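Local coordinates for uncharacterized protein (PDB 3E8P), which probably hydrolyses medium- and long-chain fatty acyl-CoA thioesters to the free fatty acid and coenzyme A, at residues V26-V31 with L39-Y44. Sequence-based numbering, arbitrary orientation.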
loop_
_atom_site.group_PDB
_atom_site.type_symbol
_atom_site.label_atom_id
_atom_site.label_comp_id
_atom_site.label_asym_id
_atom_site.label_seq_id
_atom_site.Cartn_x
_atom_site.Cartn_y
_atom_site.Cartn_z
ATOM N N VAL A 26 -19.044 19.850 10.793
ATOM C CA VAL A 26 -19.721 18.727 10.161
ATOM C C VAL A 26 -19.126 17.391 10.605
ATOM O O VAL A 26 -19.856 16.481 10.984
ATOM C CB VAL A 26 -19.649 18.812 8.615
ATOM C CG1 VAL A 26 -20.389 17.638 7.998
ATOM C CG2 VAL A 26 -20.252 20.121 8.131
ATOM N N PHE A 27 -17.802 17.276 10.568
ATOM C CA PHE A 27 -17.141 16.035 10.963
ATOM C C PHE A 27 -17.252 15.711 12.444
ATOM O O PHE A 27 -17.280 14.539 12.818
ATOM C CB PHE A 27 -15.664 16.059 10.571
ATOM C CG PHE A 27 -15.412 15.744 9.123
ATOM C CD1 PHE A 27 -15.878 16.587 8.115
ATOM C CD2 PHE A 27 -14.695 14.602 8.764
ATOM C CE1 PHE A 27 -15.634 16.298 6.771
ATOM C CE2 PHE A 27 -14.443 14.304 7.422
ATOM C CZ PHE A 27 -14.914 15.154 6.427
ATOM N N ASP A 28 -17.324 16.739 13.286
ATOM C CA ASP A 28 -17.412 16.516 14.726
ATOM C C ASP A 28 -18.803 16.167 15.261
ATOM O O ASP A 28 -18.916 15.478 16.276
ATOM C CB ASP A 28 -16.874 17.735 15.486
ATOM C CG ASP A 28 -16.768 17.488 16.986
ATOM O OD1 ASP A 28 -15.888 16.705 17.407
ATOM O OD2 ASP A 28 -17.573 18.065 17.751
ATOM N N GLN A 29 -19.855 16.623 14.585
ATOM C CA GLN A 29 -21.215 16.356 15.055
ATOM C C GLN A 29 -22.185 15.799 14.018
ATOM O O GLN A 29 -23.125 15.087 14.367
ATOM C CB GLN A 29 -21.822 17.635 15.654
ATOM C CG GLN A 29 -21.125 18.151 16.917
ATOM C CD GLN A 29 -21.276 17.209 18.110
ATOM O OE1 GLN A 29 -20.589 17.358 19.124
ATOM N NE2 GLN A 29 -22.182 16.237 17.992
ATOM N N HIS A 30 -21.967 16.112 12.747
ATOM C CA HIS A 30 -22.885 15.646 11.721
ATOM C C HIS A 30 -22.451 14.453 10.878
ATOM O O HIS A 30 -22.802 14.347 9.706
ATOM C CB HIS A 30 -23.281 16.821 10.827
ATOM C CG HIS A 30 -23.951 17.929 11.578
ATOM N ND1 HIS A 30 -23.250 18.848 12.329
ATOM C CD2 HIS A 30 -25.262 18.213 11.763
ATOM C CE1 HIS A 30 -24.099 19.648 12.947
ATOM N NE2 HIS A 30 -25.326 19.285 12.622
ATOM N N VAL A 31 -21.692 13.549 11.485
ATOM C CA VAL A 31 -21.265 12.346 10.796
ATOM C C VAL A 31 -21.659 11.188 11.696
ATOM O O VAL A 31 -21.016 10.928 12.708
ATOM C CB VAL A 31 -19.738 12.316 10.553
ATOM C CG1 VAL A 31 -19.352 11.004 9.882
ATOM C CG2 VAL A 31 -19.322 13.485 9.663
ATOM N N LEU A 39 -15.566 9.886 17.747
ATOM C CA LEU A 39 -14.432 10.549 17.114
ATOM C C LEU A 39 -14.599 12.073 17.192
ATOM O O LEU A 39 -15.642 12.605 16.816
ATOM C CB LEU A 39 -14.328 10.059 15.664
ATOM C CG LEU A 39 -13.166 10.479 14.768
ATOM C CD1 LEU A 39 -13.019 9.486 13.629
ATOM C CD2 LEU A 39 -13.417 11.870 14.231
ATOM N N ASP A 40 -13.575 12.764 17.699
ATOM C CA ASP A 40 -13.616 14.225 17.852
ATOM C C ASP A 40 -12.547 15.010 17.091
ATOM O O ASP A 40 -11.387 14.601 17.023
ATOM C CB ASP A 40 -13.476 14.605 19.327
ATOM C CG ASP A 40 -14.568 14.026 20.190
ATOM O OD1 ASP A 40 -14.490 14.213 21.420
ATOM O OD2 ASP A 40 -15.503 13.395 19.650
ATOM N N ILE A 41 -12.943 16.146 16.527
ATOM C CA ILE A 41 -12.000 17.011 15.831
ATOM C C ILE A 41 -11.567 18.047 16.875
ATOM O O ILE A 41 -12.210 19.080 17.054
ATOM C CB ILE A 41 -12.645 17.716 14.604
ATOM C CG1 ILE A 41 -12.918 16.700 13.494
ATOM C CG2 ILE A 41 -11.705 18.782 14.053
ATOM C CD1 ILE A 41 -14.038 15.752 13.793
ATOM N N LYS A 42 -10.483 17.737 17.579
ATOM C CA LYS A 42 -9.960 18.599 18.630
ATOM C C LYS A 42 -9.606 19.993 18.126
ATOM O O LYS A 42 -9.976 20.988 18.740
ATOM C CB LYS A 42 -8.734 17.942 19.273
ATOM C CG LYS A 42 -8.354 18.518 20.624
ATOM C CD LYS A 42 -7.159 17.785 21.232
ATOM C CE LYS A 42 -6.802 18.342 22.605
ATOM N NZ LYS A 42 -5.564 17.724 23.159
ATOM N N ARG A 43 -8.888 20.055 17.009
ATOM C CA ARG A 43 -8.488 21.323 16.411
ATOM C C ARG A 43 -8.358 21.152 14.906
ATOM O O ARG A 43 -7.963 20.088 14.437
ATOM C CB ARG A 43 -7.154 21.795 16.996
ATOM C CG ARG A 43 -7.269 22.397 18.385
ATOM C CD ARG A 43 -5.904 22.783 18.938
ATOM N NE ARG A 43 -5.145 21.629 19.421
ATOM C CZ ARG A 43 -5.478 20.908 20.489
ATOM N NH1 ARG A 43 -6.561 21.212 21.193
ATOM N NH2 ARG A 43 -4.719 19.889 20.867
ATOM N N TYR A 44 -8.690 22.198 14.155
ATOM C CA TYR A 44 -8.611 22.142 12.700
ATOM C C TYR A 44 -8.386 23.529 12.103
ATOM O O TYR A 44 -9.287 24.367 12.093
ATOM C CB TYR A 44 -9.893 21.515 12.136
ATOM C CG TYR A 44 -9.848 21.204 10.655
ATOM C CD1 TYR A 44 -8.779 20.513 10.101
ATOM C CD2 TYR A 44 -10.898 21.563 9.816
ATOM C CE1 TYR A 44 -8.754 20.182 8.752
ATOM C CE2 TYR A 44 -10.881 21.233 8.465
ATOM C CZ TYR A 44 -9.805 20.539 7.938
ATOM O OH TYR A 44 -9.780 20.191 6.599
#
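Where the N-terminal helix 14-29 runs out beside the outermost strand 40-44 of a hotdog-fold sheet, Asp28 and Phe27 meet Ile41. The polar part is one bond: Ile41 N donates to Asp28 OD1 over 3.1 Å at an N-H...O angle of 160°, so it is nearly straight. The amide comes to the anti side of OD1 and lies 26° out of the carboxylate plane. The torsion accounts for this reach, since CG of Asp28 stands anti to its own N (chi1 -172°), which swings the carboxylate across to the strand although the CA-CB bond itself does not aim there. That the carboxylate takes up an edge-strand N-H agrees with the sheet order: strand 40-44 has its sheet neighbour, 49-54, on one side, where Asp40 pairs with Ala52 and Arg43 with Glu50 through backbone hydrogen bonds and Lys42 and Arg43 both face Glu50 in a classic beta bulge, and within the chain no strand follows on the other.

The apolar part is the tip of Ile41, whose CD1 lies against the last turn of the helix, 3.6 Å from Phe27 CB and 3.5 Å from both Phe27 C and Asp28 N. The Phe27 ring leads away from the strand instead, onto Val79 and Leu83 of the long helix 70-90, around which the hotdog sheet wraps; Leu39 also touches Val79. With an alanine here instead of Asp28, Ile41 N would probably be left without this acceptor, and mainly the packing of Ile41 CD1 would still join helix end and strand. Asp40 brings a second acid close, its OD2 4.0 Å from Asp28 OD1, a like-charge pair that might raise the proton affinity of the two carboxylates, though the Ile41 N-H would partly offset this at Asp28.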